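Local structure of pili retraction protein PilT (Thermus thermophilus, 5FL3) at residues A88-N93 with M105-E110; D170-L175 with V183-V188. The protein probably hydrolyses ATP, as other ATPases of the GspE secretion family do, to drive the retraction of pili. All coordinates share one frame; numbering follows the deposited sequence.

Interaction 1 pairs two neighbouring strands inside the antiparallel sheet of the N-terminal part of the chain, whereas interaction 2 ties a loop to the outermost strand 182-187 of the nucleotide-binding sheet. Backbone hydrogen bonds and a buried apolar face hold the first; side-chain carboxylate and amide groups reaching across to the backbone hold the second, which has little apolar core. Both are only partly buried. They meet where the hairpin lies against the loop 170-175: Arg106 of interaction 1 reaches Ile172 O and Glu173 of interaction 2, Ser109 O probably bonds to Leu175 N, and Val108 packs on Leu175, joining the hairpin to a loop beside the bound ADP.

Interaction 1. Residues A88-N93 with M105-E110; sequences ARFRCN and MRVVSE
Phe90 and Met105 meet on the tightly packed face of this antiparallel strand pair. The methyl CE of Met105 sits over one face of the Phe90 ring, 4.0 Å from its centroid, a CH-pi contact; the sulfur SD lies further out, making a Met-aromatic contact. A bend at chi3 (55°) of Met105 turns CE back, where it also meets Cys92 SG at 3.6 Å. Val107 lies alongside Phe90, CG2 being 3.6 Å from CE1, while CG1 reaches Ala88 CB. A broad flat ring gives the flexible Met105 a surface to lie on, beside small Ala88 and branched Val107. An alanine in place of Phe90 would probably open a gap beneath Val20 of helix 11-21 and leave Met105 CE and Val107 CG2 without their ring.

Reciprocal bonds between Arg91 and Arg106 join the backbones: Arg106 N donates to Arg91 O at 2.8 Å, almost straight, and Arg91 N to Arg106 O at 3.0 Å. The arginines make the other face more polar, though buried Val108 shares it. Arg106 NH2 touches the aliphatic CG of Arg91 at 3.3 Å, but their charged atoms are not in contact; Arg91 pairs with Asp79 and Arg106 with Glu173 and Ile172 O, which probably offsets the like charges. The loose side is the exposed end, with Arg89 NE and Glu110 OE2 forming a long salt bridge of 3.5 Å, their planar groups 86° apart. This is a beta hairpin, strands 88-97 and 100-108, within the N-terminal antiparallel sheet, one face packed on helix 11-21 and the other, with the arginines, against loop 170-175.

Interaction 2. Residues D170-L175 with V183-V188; sequences DPIEFL and VVQREV
Asp170 and Val188 bring the two backbones together, their CA atoms 5.2 Å apart, and the irregular segment 170-175, with a cis peptide before Pro171, diverges from the strand, so side chains must bridge the distance. Glu187 does so with an extended chain: CG is anti to the backbone N (chi1 -152°), and OE2 accepts a hydrogen bond from Ile172 N at 2.7 Å, met from above the carboxylate plane. Ile172 lies across this arm, CG1 being 3.7 Å from Glu187 CD, while CD1 reaches the CB atoms of both Gln185 and Glu187; a branched apolar residue can meet both chains. The loop follows strand 164-169 of the P-loop NTPase sheet and probably belongs to the family's Asp box; Phe174's side chain packs on Thr148 and lies about 5 Å (nearest atoms) from the bound ADP. Gln185 spans the wider end, its amide both donor and acceptor: NE2 gives a nearly straight bond to Phe174 O (3.1 Å) and another to Glu169, while OE1 takes the N-H of His176. At the exposed end Asp170 CB rests on Val188 CB at 3.8 Å, and a water donates to Asp170 OD1 and, over a doubtfully short distance, to Val188 O.

Interaction 1. Residues A88-N93 with M105-E110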
# COMPACT_ATOMS: atom_id res chain seq x y z
N ALA A 88 4.62 -19.73 6.42
CA ALA A 88 4.05 -18.40 6.42
C ALA A 88 3.77 -17.93 7.83
O ALA A 88 3.68 -18.74 8.77
CB ALA A 88 2.77 -18.37 5.62
N ARG A 89 3.63 -16.61 7.95
CA ARG A 89 3.08 -15.97 9.14
C ARG A 89 1.73 -15.39 8.79
O ARG A 89 1.58 -14.74 7.73
CB ARG A 89 4.00 -14.87 9.66
CG ARG A 89 5.43 -15.29 9.93
CD ARG A 89 6.01 -14.46 11.05
NE ARG A 89 7.45 -14.65 11.19
CZ ARG A 89 8.20 -14.06 12.13
NH1 ARG A 89 7.64 -13.25 13.03
NH2 ARG A 89 9.51 -14.29 12.17
N PHE A 90 0.76 -15.61 9.67
CA PHE A 90 -0.62 -15.17 9.51
C PHE A 90 -1.04 -14.26 10.65
O PHE A 90 -0.68 -14.49 11.79
CB PHE A 90 -1.60 -16.35 9.46
CG PHE A 90 -1.30 -17.38 8.40
CD1 PHE A 90 -1.81 -17.25 7.11
CD2 PHE A 90 -0.51 -18.49 8.70
CE1 PHE A 90 -1.54 -18.20 6.12
CE2 PHE A 90 -0.23 -19.45 7.71
CZ PHE A 90 -0.74 -19.30 6.42
N ARG A 91 -1.82 -13.23 10.33
CA ARG A 91 -2.65 -12.60 11.34
C ARG A 91 -4.07 -13.10 11.09
O ARG A 91 -4.50 -13.19 9.94
CB ARG A 91 -2.56 -11.07 11.29
CG ARG A 91 -1.31 -10.48 11.93
CD ARG A 91 -1.65 -9.31 12.86
NE ARG A 91 -2.27 -9.77 14.10
CZ ARG A 91 -1.65 -9.91 15.27
NH1 ARG A 91 -0.37 -9.59 15.38
NH2 ARG A 91 -2.31 -10.35 16.33
N CYS A 92 -4.78 -13.45 12.15
CA CYS A 92 -6.06 -14.13 12.02
C CYS A 92 -7.16 -13.41 12.76
O CYS A 92 -6.99 -12.98 13.90
CB CYS A 92 -5.95 -15.58 12.52
SG CYS A 92 -4.58 -16.48 11.79
N ASN A 93 -8.30 -13.29 12.10
CA ASN A 93 -9.46 -12.72 12.73
C ASN A 93 -10.57 -13.74 12.83
O ASN A 93 -11.17 -14.14 11.84
CB ASN A 93 -9.92 -11.49 11.98
CG ASN A 93 -9.32 -10.24 12.55
OD1 ASN A 93 -9.85 -9.66 13.51
ND2 ASN A 93 -8.19 -9.82 11.99
N MET A 105 -7.80 -15.21 7.58
CA MET A 105 -6.37 -15.26 7.80
C MET A 105 -5.65 -14.44 6.75
O MET A 105 -5.89 -14.63 5.55
CB MET A 105 -5.91 -16.70 7.77
CG MET A 105 -6.81 -17.60 8.57
SD MET A 105 -6.21 -19.29 8.62
CE MET A 105 -4.55 -19.05 9.27
N ARG A 106 -4.79 -13.52 7.18
CA ARG A 106 -3.95 -12.76 6.24
C ARG A 106 -2.49 -13.22 6.27
O ARG A 106 -1.90 -13.37 7.34
CB ARG A 106 -4.03 -11.26 6.55
CG ARG A 106 -3.15 -10.41 5.66
CD ARG A 106 -3.31 -8.94 6.02
NE ARG A 106 -3.12 -8.75 7.46
CZ ARG A 106 -1.94 -8.58 8.04
NH1 ARG A 106 -0.83 -8.57 7.30
NH2 ARG A 106 -1.86 -8.42 9.36
N VAL A 107 -1.91 -13.46 5.11
CA VAL A 107 -0.50 -13.84 5.08
C VAL A 107 0.40 -12.62 5.24
O VAL A 107 0.26 -11.67 4.49
CB VAL A 107 -0.12 -14.58 3.79
CG1 VAL A 107 1.35 -15.05 3.84
CG2 VAL A 107 -1.08 -15.74 3.53
N VAL A 108 1.28 -12.63 6.23
CA VAL A 108 2.30 -11.59 6.40
C VAL A 108 3.52 -12.05 5.63
O VAL A 108 4.19 -12.99 6.06
CB VAL A 108 2.68 -11.36 7.90
CG1 VAL A 108 3.48 -10.08 8.09
CG2 VAL A 108 1.43 -11.36 8.80
N SER A 109 3.82 -11.45 4.48
CA SER A 109 4.93 -11.99 3.71
C SER A 109 6.28 -11.43 4.12
O SER A 109 6.39 -10.28 4.56
CB SER A 109 4.76 -11.76 2.21
OG SER A 109 5.64 -12.63 1.48
N GLU A 110 7.30 -12.26 3.96
CA GLU A 110 8.65 -11.85 4.24
C GLU A 110 9.44 -11.82 2.96
O GLU A 110 10.64 -11.66 2.96
CB GLU A 110 9.29 -12.80 5.23
CG GLU A 110 8.34 -13.26 6.31
CD GLU A 110 9.06 -14.04 7.38
OE1 GLU A 110 10.18 -13.61 7.75
OE2 GLU A 110 8.51 -15.08 7.83

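Interaction 2. Residues D170-L175 with V183-V188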
# COMPACT_ATOMS: atom_id res chain seq x y z
N ASP A 170 -0.71 -0.41 10.09
CA ASP A 170 -2.00 -0.90 10.54
C ASP A 170 -2.71 -1.69 9.45
O ASP A 170 -3.51 -1.13 8.69
CB ASP A 170 -2.87 0.28 10.99
CG ASP A 170 -4.18 -0.17 11.60
OD1 ASP A 170 -4.32 -1.38 11.88
OD2 ASP A 170 -5.06 0.69 11.82
N PRO A 171 -2.41 -3.00 9.36
CA PRO A 171 -1.42 -3.75 10.15
C PRO A 171 -0.05 -3.85 9.43
O PRO A 171 0.10 -3.30 8.34
CB PRO A 171 -2.05 -5.14 10.26
CG PRO A 171 -2.70 -5.30 8.88
CD PRO A 171 -3.10 -3.89 8.40
N ILE A 172 0.92 -4.55 10.02
CA ILE A 172 2.18 -4.81 9.30
C ILE A 172 1.92 -5.81 8.19
O ILE A 172 1.47 -6.92 8.47
CB ILE A 172 3.29 -5.36 10.21
CG1 ILE A 172 3.66 -4.35 11.29
CG2 ILE A 172 4.53 -5.69 9.39
CD1 ILE A 172 4.64 -4.87 12.28
N GLU A 173 2.21 -5.42 6.95
CA GLU A 173 1.92 -6.25 5.78
C GLU A 173 3.16 -7.03 5.34
O GLU A 173 3.06 -8.16 4.89
CB GLU A 173 1.40 -5.39 4.61
CG GLU A 173 0.05 -4.66 4.86
CD GLU A 173 -1.15 -5.61 4.90
OE1 GLU A 173 -0.95 -6.82 4.64
OE2 GLU A 173 -2.29 -5.14 5.20
N PHE A 174 4.32 -6.41 5.49
CA PHE A 174 5.60 -7.03 5.16
C PHE A 174 6.55 -6.99 6.35
O PHE A 174 6.63 -5.97 7.04
CB PHE A 174 6.25 -6.33 3.97
CG PHE A 174 5.56 -6.59 2.68
CD1 PHE A 174 5.91 -7.69 1.91
CD2 PHE A 174 4.55 -5.75 2.24
CE1 PHE A 174 5.27 -7.94 0.72
CE2 PHE A 174 3.90 -6.00 1.06
CZ PHE A 174 4.26 -7.09 0.29
N LEU A 175 7.27 -8.09 6.58
CA LEU A 175 8.31 -8.14 7.62
C LEU A 175 9.70 -7.92 7.02
O LEU A 175 10.14 -8.66 6.13
CB LEU A 175 8.26 -9.46 8.36
CG LEU A 175 6.99 -9.65 9.16
CD1 LEU A 175 6.90 -11.09 9.66
CD2 LEU A 175 6.93 -8.65 10.30
N VAL A 183 15.37 -1.45 10.81
CA VAL A 183 13.98 -1.31 10.41
C VAL A 183 13.14 -1.60 11.64
O VAL A 183 13.05 -2.75 12.07
CB VAL A 183 13.62 -2.24 9.25
CG1 VAL A 183 12.23 -1.93 8.73
CG2 VAL A 183 14.61 -2.05 8.14
N VAL A 184 12.57 -0.55 12.21
CA VAL A 184 11.78 -0.62 13.42
C VAL A 184 10.34 -0.55 12.99
O VAL A 184 9.90 0.47 12.46
CB VAL A 184 12.10 0.54 14.38
CG1 VAL A 184 11.12 0.58 15.54
CG2 VAL A 184 13.54 0.43 14.88
N GLN A 185 9.60 -1.64 13.19
CA GLN A 185 8.21 -1.73 12.74
C GLN A 185 7.22 -1.84 13.91
O GLN A 185 7.25 -2.78 14.71
CB GLN A 185 8.04 -2.91 11.79
CG GLN A 185 9.09 -2.94 10.68
CD GLN A 185 8.78 -3.99 9.65
OE1 GLN A 185 9.42 -5.05 9.61
NE2 GLN A 185 7.78 -3.73 8.82
N ARG A 186 6.34 -0.85 13.96
CA ARG A 186 5.44 -0.64 15.06
C ARG A 186 3.99 -0.80 14.61
O ARG A 186 3.48 0.02 13.85
CB ARG A 186 5.69 0.76 15.65
CG ARG A 186 6.70 0.69 16.75
CD ARG A 186 7.58 1.88 16.92
NE ARG A 186 6.99 3.00 17.62
CZ ARG A 186 6.45 3.01 18.85
NH1 ARG A 186 6.34 1.93 19.60
NH2 ARG A 186 5.99 4.17 19.31
N GLU A 187 3.33 -1.85 15.09
CA GLU A 187 1.96 -2.17 14.66
C GLU A 187 0.95 -1.41 15.52
O GLU A 187 1.01 -1.46 16.76
CB GLU A 187 1.71 -3.69 14.74
CG GLU A 187 0.67 -4.20 13.75
CD GLU A 187 0.86 -5.67 13.36
OE1 GLU A 187 1.44 -6.45 14.15
OE2 GLU A 187 0.40 -6.05 12.25
N VAL A 188 0.03 -0.71 14.86
CA VAL A 188 -1.02 0.04 15.55
C VAL A 188 -1.96 -0.92 16.26
O VAL A 188 -2.41 -1.90 15.67
CB VAL A 188 -1.82 0.93 14.58
CG1 VAL A 188 -3.06 1.46 15.25
CG2 VAL A 188 -0.94 2.07 14.02
O HOH W 1 -2.54 -2.90 13.37